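Local coordinates for protein transaminase (Bacillus megaterium, PDB 5G09) that probably transfers amino groups between amines and carbonyl compounds using pyridoxal phosphate, as a class-III aminotransferase, here holding the cofactor joined to 1-phenylethylamine, at residues His146-Trp151 with Thr159-Tyr164; Leu404-Thr409 with Gly435-Thr440. All coordinates share one frame; numbering follows the deposited sequence.

Interaction 1. Residues His146-Trp151 with Thr159-Tyr164; sequences HDYHGW and TRLRSY. With 6DF ([6-methyl-5-oxidanyl-4-[(~{E})-[(1~{R})-1-phenylethyl]iminomethyl]pyridin-3-yl]methyl dihydrogen phosphate), chain R.
Thr159 OG1 works in two directions at once: it accepts the backbone N-H of His149 (N to OG1 3.0 Å, 166° at the hydrogen) and donates to Gly150 O at 2.9 Å, in the carbonyl plane and on a lone pair. Its methyl CG2 lies 3.5 Å from Tyr148 CD1, the two side chains running side by side. With CG anti to the backbone N (chi1 -174°), the Tyr148 ring reaches between the 159-164 segment and the bound 6DF. One flank, at CE1, meets Tyr164 CB at 3.6 Å, with Tyr164 O at the ring edge; across the ring, CE2 comes within 3.1 Å of the imine N2 of 6DF. Gly150 N sits above one face of the same ring. One water joins Tyr148 OH to Tyr164 O, and another joins Gly150 O to Tyr164 O, so two bridges end on one carbonyl.

Both segments flank the short helix 153-157 in the cofactor domain of this class-III aminotransferase, the first following strand 140-144 of the large sheet. Beyond Thr159 the backbones continue the clasp: Arg160 N donates to Asp147 O (2.8 Å), and His146 N donates to Arg160 O. Leu161 CD2 packs 4.2 Å from Tyr148 CB.

In the second shell, Asp147 OD2 accepts His149 NE2 at 2.7 Å from above the carboxylate plane, while His149 ND1 bonds Asp269 and Asp147 OD1 pairs with Arg144. Arg160 turns away to Asn225 and Tyr226 of the third subunit; Val328 of the second subunit packs on Tyr148 and Tyr164.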
# COMPACT_ATOMS: atom_id res chain seq x y z
N HIS D 146 -7.02 -19.60 3.07
CA HIS D 146 -7.88 -20.45 2.19
C HIS D 146 -9.27 -19.87 1.88
O HIS D 146 -10.04 -20.46 1.12
CB HIS D 146 -8.01 -21.92 2.68
CG HIS D 146 -6.71 -22.59 3.03
ND1 HIS D 146 -5.55 -22.41 2.30
CD2 HIS D 146 -6.38 -23.45 4.03
CE1 HIS D 146 -4.56 -23.10 2.85
NE2 HIS D 146 -5.05 -23.75 3.90
N ASP D 147 -9.61 -18.72 2.46
CA ASP D 147 -10.86 -18.03 2.08
C ASP D 147 -10.86 -17.62 0.63
O ASP D 147 -9.85 -17.19 0.07
CB ASP D 147 -11.11 -16.77 2.93
CG ASP D 147 -11.88 -17.05 4.21
OD1 ASP D 147 -11.91 -18.22 4.68
OD2 ASP D 147 -12.45 -16.09 4.77
N TYR D 148 -12.03 -17.78 0.00
CA TYR D 148 -12.26 -17.26 -1.33
C TYR D 148 -13.45 -16.29 -1.27
O TYR D 148 -14.57 -16.70 -0.93
CB TYR D 148 -12.49 -18.38 -2.35
CG TYR D 148 -12.58 -17.78 -3.73
CD1 TYR D 148 -11.41 -17.51 -4.46
CD2 TYR D 148 -13.81 -17.35 -4.25
CE1 TYR D 148 -11.47 -16.88 -5.70
CE2 TYR D 148 -13.87 -16.71 -5.49
CZ TYR D 148 -12.71 -16.48 -6.22
OH TYR D 148 -12.75 -15.84 -7.44
N HIS D 149 -13.21 -15.01 -1.61
CA HIS D 149 -14.30 -14.01 -1.55
C HIS D 149 -14.51 -13.27 -2.84
O HIS D 149 -15.21 -12.25 -2.87
CB HIS D 149 -14.07 -13.01 -0.39
CG HIS D 149 -14.04 -13.67 0.97
ND1 HIS D 149 -15.18 -14.17 1.56
CD2 HIS D 149 -13.03 -13.88 1.85
CE1 HIS D 149 -14.87 -14.69 2.73
NE2 HIS D 149 -13.57 -14.53 2.93
N GLY D 150 -13.90 -13.76 -3.92
CA GLY D 150 -13.99 -13.10 -5.22
C GLY D 150 -12.65 -12.74 -5.84
O GLY D 150 -11.58 -13.01 -5.25
N TRP D 151 -12.72 -12.14 -7.03
CA TRP D 151 -11.56 -11.92 -7.90
C TRP D 151 -11.28 -10.44 -8.21
O TRP D 151 -10.18 -10.11 -8.69
CB TRP D 151 -11.72 -12.68 -9.23
CG TRP D 151 -12.84 -12.11 -10.05
CD1 TRP D 151 -14.17 -12.41 -9.96
CD2 TRP D 151 -12.71 -11.10 -11.07
NE1 TRP D 151 -14.88 -11.66 -10.87
CE2 TRP D 151 -14.01 -10.86 -11.57
CE3 TRP D 151 -11.62 -10.40 -11.62
CZ2 TRP D 151 -14.25 -9.92 -12.59
CZ3 TRP D 151 -11.86 -9.46 -12.63
CH2 TRP D 151 -13.18 -9.23 -13.11
N THR D 159 -9.15 -12.63 -0.39
CA THR D 159 -9.03 -14.00 -0.93
C THR D 159 -7.63 -14.50 -0.67
O THR D 159 -6.65 -13.95 -1.19
CB THR D 159 -9.33 -14.05 -2.43
OG1 THR D 159 -10.73 -13.78 -2.63
CG2 THR D 159 -8.99 -15.43 -3.04
N ARG D 160 -7.53 -15.54 0.14
CA ARG D 160 -6.23 -16.06 0.49
C ARG D 160 -6.16 -17.54 0.07
O ARG D 160 -5.67 -18.41 0.81
CB ARG D 160 -5.94 -15.85 1.97
CG ARG D 160 -5.81 -14.40 2.45
CD ARG D 160 -4.74 -13.57 1.74
NE ARG D 160 -3.62 -14.37 1.28
CZ ARG D 160 -2.85 -14.07 0.23
NH1 ARG D 160 -3.04 -12.94 -0.46
NH2 ARG D 160 -1.87 -14.90 -0.13
N LEU D 161 -6.65 -17.79 -1.14
CA LEU D 161 -6.57 -19.11 -1.74
C LEU D 161 -5.59 -18.97 -2.91
O LEU D 161 -5.91 -18.37 -3.96
CB LEU D 161 -7.95 -19.60 -2.19
CG LEU D 161 -8.10 -21.08 -2.61
CD1 LEU D 161 -7.71 -22.06 -1.50
CD2 LEU D 161 -9.52 -21.32 -3.08
N ARG D 162 -4.39 -19.49 -2.69
CA ARG D 162 -3.24 -19.25 -3.61
C ARG D 162 -3.51 -19.54 -5.10
O ARG D 162 -3.05 -18.78 -5.98
CB ARG D 162 -2.04 -20.07 -3.11
CG ARG D 162 -0.74 -19.80 -3.87
CD ARG D 162 0.33 -20.73 -3.38
NE ARG D 162 1.63 -20.47 -4.02
CZ ARG D 162 2.64 -21.33 -4.00
NH1 ARG D 162 2.49 -22.52 -3.39
NH2 ARG D 162 3.79 -21.04 -4.60
N SER D 163 -4.25 -20.61 -5.37
CA SER D 163 -4.54 -21.06 -6.74
C SER D 163 -5.69 -20.32 -7.41
O SER D 163 -6.06 -20.66 -8.52
CB SER D 163 -4.85 -22.57 -6.74
OG SER D 163 -5.88 -22.83 -5.80
N TYR D 164 -6.25 -19.29 -6.75
CA TYR D 164 -7.42 -18.60 -7.33
C TYR D 164 -7.30 -17.06 -7.30
O TYR D 164 -8.30 -16.36 -7.23
CB TYR D 164 -8.72 -19.08 -6.65
CG TYR D 164 -9.17 -20.39 -7.22
CD1 TYR D 164 -8.71 -21.60 -6.71
CD2 TYR D 164 -10.03 -20.41 -8.33
CE1 TYR D 164 -9.10 -22.81 -7.28
CE2 TYR D 164 -10.42 -21.61 -8.90
CZ TYR D 164 -9.94 -22.80 -8.38
OH TYR D 164 -10.35 -23.97 -8.97
N1 6DF R . -17.68 -15.42 -2.33
C2 6DF R . -17.64 -16.75 -2.31
N2 6DF R . -16.43 -18.41 -6.10
C3 6DF R . -17.51 -17.43 -3.52
C4 6DF R . -17.45 -16.74 -4.73
C5 6DF R . -17.50 -15.34 -4.68
C6 6DF R . -17.61 -14.72 -3.47
C7 6DF R . -15.94 -19.20 -7.27
C8 6DF R . -16.73 -18.98 -8.56
C9 6DF R . -15.62 -20.64 -6.98
C10 6DF R . -16.48 -21.44 -6.22
C11 6DF R . -16.13 -22.77 -5.97
C12 6DF R . -14.95 -23.32 -6.51
C13 6DF R . -14.10 -22.53 -7.29
O2P 6DF R . -17.80 -15.19 -8.96
P 6DF R . -18.59 -14.12 -8.22
O3P 6DF R . -17.89 -12.77 -8.43
O1P 6DF R . -20.02 -14.04 -8.68
O4P 6DF R . -18.62 -14.52 -6.66
C5' 6DF R . -17.41 -14.45 -5.89
C2' 6DF R . -17.72 -17.42 -0.96
O3 6DF R . -17.42 -18.78 -3.50
C4' 6DF R . -17.24 -17.41 -6.05
C14 6DF R . -14.44 -21.19 -7.51
O HOH W 1 -4.16 -21.27 -0.51
O HOH W 2 -10.43 -16.05 -9.33
O HOH W 3 -8.96 -13.83 -6.25

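Interaction 2. Residues Leu404-Thr409 with Gly435-Thr440. With 6DF ([6-methyl-5-oxidanyl-4-[(~{E})-[(1~{R})-1-phenylethyl]iminomethyl]pyridin-3-yl]methyl dihydrogen phosphate), chain R.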
# COMPACT_ATOMS: atom_id res chain seq x y z
N LEU D 404 1.44 -30.00 -0.82
CA LEU D 404 1.06 -28.58 -0.72
C LEU D 404 -0.42 -28.42 -0.38
O LEU D 404 -0.81 -27.40 0.18
CB LEU D 404 1.45 -27.79 -1.98
CG LEU D 404 2.88 -27.20 -1.96
CD1 LEU D 404 3.27 -26.62 -3.30
CD2 LEU D 404 3.01 -26.13 -0.87
N ASP D 405 -1.24 -29.44 -0.72
CA ASP D 405 -2.67 -29.47 -0.38
C ASP D 405 -3.34 -28.14 -0.81
O ASP D 405 -3.27 -27.76 -1.99
CB ASP D 405 -2.84 -29.76 1.12
CG ASP D 405 -4.28 -29.99 1.52
OD1 ASP D 405 -4.94 -30.87 0.94
OD2 ASP D 405 -4.76 -29.26 2.41
N ARG D 406 -3.96 -27.42 0.13
CA ARG D 406 -4.75 -26.22 -0.24
C ARG D 406 -3.90 -25.00 -0.62
O ARG D 406 -4.45 -23.97 -1.09
CB ARG D 406 -5.78 -25.88 0.84
CG ARG D 406 -6.89 -26.92 1.00
CD ARG D 406 -7.64 -26.71 2.32
NE ARG D 406 -8.79 -27.61 2.56
CZ ARG D 406 -8.71 -28.86 3.04
NH1 ARG D 406 -7.53 -29.43 3.29
NH2 ARG D 406 -9.81 -29.56 3.24
N ASN D 407 -2.59 -25.13 -0.46
CA ASN D 407 -1.61 -24.18 -1.00
C ASN D 407 -0.95 -24.60 -2.31
O ASN D 407 0.12 -24.07 -2.66
CB ASN D 407 -0.52 -23.84 0.03
CG ASN D 407 -1.05 -22.95 1.16
OD1 ASN D 407 -1.99 -22.18 0.96
ND2 ASN D 407 -0.43 -23.04 2.34
N PHE D 408 -1.58 -25.52 -3.04
CA PHE D 408 -1.07 -25.91 -4.35
C PHE D 408 -1.32 -24.80 -5.34
O PHE D 408 -2.04 -23.83 -5.05
CB PHE D 408 -1.73 -27.22 -4.85
CG PHE D 408 -3.02 -27.03 -5.60
CD1 PHE D 408 -4.12 -26.34 -5.03
CD2 PHE D 408 -3.19 -27.59 -6.88
CE1 PHE D 408 -5.31 -26.16 -5.74
CE2 PHE D 408 -4.40 -27.44 -7.57
CZ PHE D 408 -5.46 -26.73 -7.01
N THR D 409 -0.74 -24.94 -6.53
CA THR D 409 -1.09 -24.07 -7.65
C THR D 409 -1.46 -24.94 -8.84
O THR D 409 -1.10 -26.12 -8.89
CB THR D 409 0.08 -23.17 -8.06
OG1 THR D 409 0.96 -23.88 -8.94
CG2 THR D 409 0.85 -22.64 -6.84
N GLY D 435 -13.50 -32.10 -7.44
CA GLY D 435 -13.31 -30.97 -6.54
C GLY D 435 -12.35 -29.95 -7.14
O GLY D 435 -11.86 -30.15 -8.26
N VAL D 436 -12.09 -28.85 -6.41
CA VAL D 436 -11.16 -27.82 -6.87
C VAL D 436 -9.80 -27.88 -6.14
O VAL D 436 -8.76 -27.44 -6.68
CB VAL D 436 -11.79 -26.40 -6.83
CG1 VAL D 436 -12.93 -26.30 -7.85
CG2 VAL D 436 -12.31 -26.06 -5.44
N MET D 437 -9.81 -28.42 -4.93
CA MET D 437 -8.59 -28.66 -4.19
C MET D 437 -8.08 -30.07 -4.57
O MET D 437 -8.88 -30.93 -4.94
CB MET D 437 -8.81 -28.48 -2.69
CG MET D 437 -9.20 -27.05 -2.31
SD MET D 437 -7.90 -25.83 -2.64
CE MET D 437 -8.49 -25.07 -4.15
N PRO D 438 -6.74 -30.28 -4.53
CA PRO D 438 -6.16 -31.55 -5.03
C PRO D 438 -6.53 -32.80 -4.20
O PRO D 438 -6.64 -33.89 -4.78
CB PRO D 438 -4.65 -31.29 -4.97
CG PRO D 438 -4.48 -30.19 -3.96
CD PRO D 438 -5.69 -29.32 -4.15
N ASN D 439 -6.71 -32.63 -2.88
CA ASN D 439 -7.00 -33.77 -2.01
C ASN D 439 -8.44 -33.81 -1.45
O ASN D 439 -8.74 -34.58 -0.53
CB ASN D 439 -6.01 -33.82 -0.84
CG ASN D 439 -4.56 -33.72 -1.28
OD1 ASN D 439 -4.08 -34.53 -2.07
ND2 ASN D 439 -3.83 -32.74 -0.74
N THR D 440 -9.35 -33.00 -1.99
CA THR D 440 -10.62 -32.81 -1.31
C THR D 440 -11.71 -32.69 -2.34
O THR D 440 -11.67 -31.79 -3.19
CB THR D 440 -10.60 -31.52 -0.45
OG1 THR D 440 -9.34 -31.40 0.24
CG2 THR D 440 -11.74 -31.52 0.54
N1 6DF R . -17.68 -15.42 -2.33
C2 6DF R . -17.64 -16.75 -2.31
N2 6DF R . -16.43 -18.41 -6.10
C3 6DF R . -17.51 -17.43 -3.52
C4 6DF R . -17.45 -16.74 -4.73
C5 6DF R . -17.50 -15.34 -4.68
C6 6DF R . -17.61 -14.72 -3.47
C7 6DF R . -15.94 -19.20 -7.27
C8 6DF R . -16.73 -18.98 -8.56
C9 6DF R . -15.62 -20.64 -6.98
C10 6DF R . -16.48 -21.44 -6.22
C11 6DF R . -16.13 -22.77 -5.97
C12 6DF R . -14.95 -23.32 -6.51
C13 6DF R . -14.10 -22.53 -7.29
O2P 6DF R . -17.80 -15.19 -8.96
P 6DF R . -18.59 -14.12 -8.22
O3P 6DF R . -17.89 -12.77 -8.43
O1P 6DF R . -20.02 -14.04 -8.68
O4P 6DF R . -18.62 -14.52 -6.66
C5' 6DF R . -17.41 -14.45 -5.89
C2' 6DF R . -17.72 -17.42 -0.96
O3 6DF R . -17.42 -18.78 -3.50
C4' 6DF R . -17.24 -17.41 -6.05
C14 6DF R . -14.44 -21.19 -7.51
O HOH W 4 -6.85 -30.50 -0.95
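The backbones pass at a distance, Arg406 CA lying 6.0 Å from Met437 CA and the Asp405-Pro438 pair standing at a similar spacing, and the link between the segments is left largely to side chains and one water. Asn439 ND2 donates to Asp405 OD1 at 2.7 Å, almost straight at 175°; Asp405 OD1 offers its anti lone pair, away from the other oxygen, and the carboxylate and amide planes are nearly coplanar. The same ND2 also bonds Val402 O. A water completes the grip, donating to Asp405 OD1, accepting Asn439 N and lying 2.9 Å from Thr440 OG1.

Asp405 OD2 turns its syn lone pair to Arg406 NH1 in a salt bridge of 2.9 Å, so the carboxylate is held at both oxygens. Thr440 OG1 stands over one face of the Arg406 guanidinium, whose NE and NH2 reach Gly243 O and Ser244 O. The arginine's aliphatic CG rests 3.9 Å from Met437 SD.

This joins two loops of the C-terminal part of the class-III aminotransferase fold, one following strand 387-392 and the other leading into strand 440-443, its antiparallel neighbour in a small sheet.

Phe408 and Pro438 approach from opposite directions in a CH-pi contact: CD lies over the ring face, 3.6 Å from its centroid and 15° off the normal. A chi1 of 87°, placing CG between the backbone N and the carbonyl carbon, aims the ring at the proline. Met437 CE meets the ring edge, 3.7 Å from CE1, and SD adds an oblique Met-aromatic contact. An alanine replacing Phe408 would probably leave Pro438 CD and the Met437 methyl without their aromatic partner and open a gap beside the proline. Beyond them, Val436 CG1 touches the phenyl ring of 6DF at C12, 3.8 Å away.

How the interactions relate
Interactions 1 and 2 have centres about 12 Å apart and touch directly. Arg162 NH1 probably hydrogen-bonds Asn407 O at 2.9 Å, while Ser163 OG packs against Phe408 CE1 at 3.4 Å and Tyr164 OH against Val436 CB at 3.5 Å. Both reach 6DF, the cofactor-amine adduct, at different places: 146-151 lies along its pyridine ring and imine, whereas 435-440 borders the phenyl end, where Tyr164 CE2 comes within 4.1 Å of 6DF C13. 6DF is also hydrogen-bonded to Gly121 N and Ser122 OG of the same chain and to Thr330 N of the second subunit. Away from the ligand, Arg160 and Asn407 both hydrogen-bond Asn225 of the third subunit.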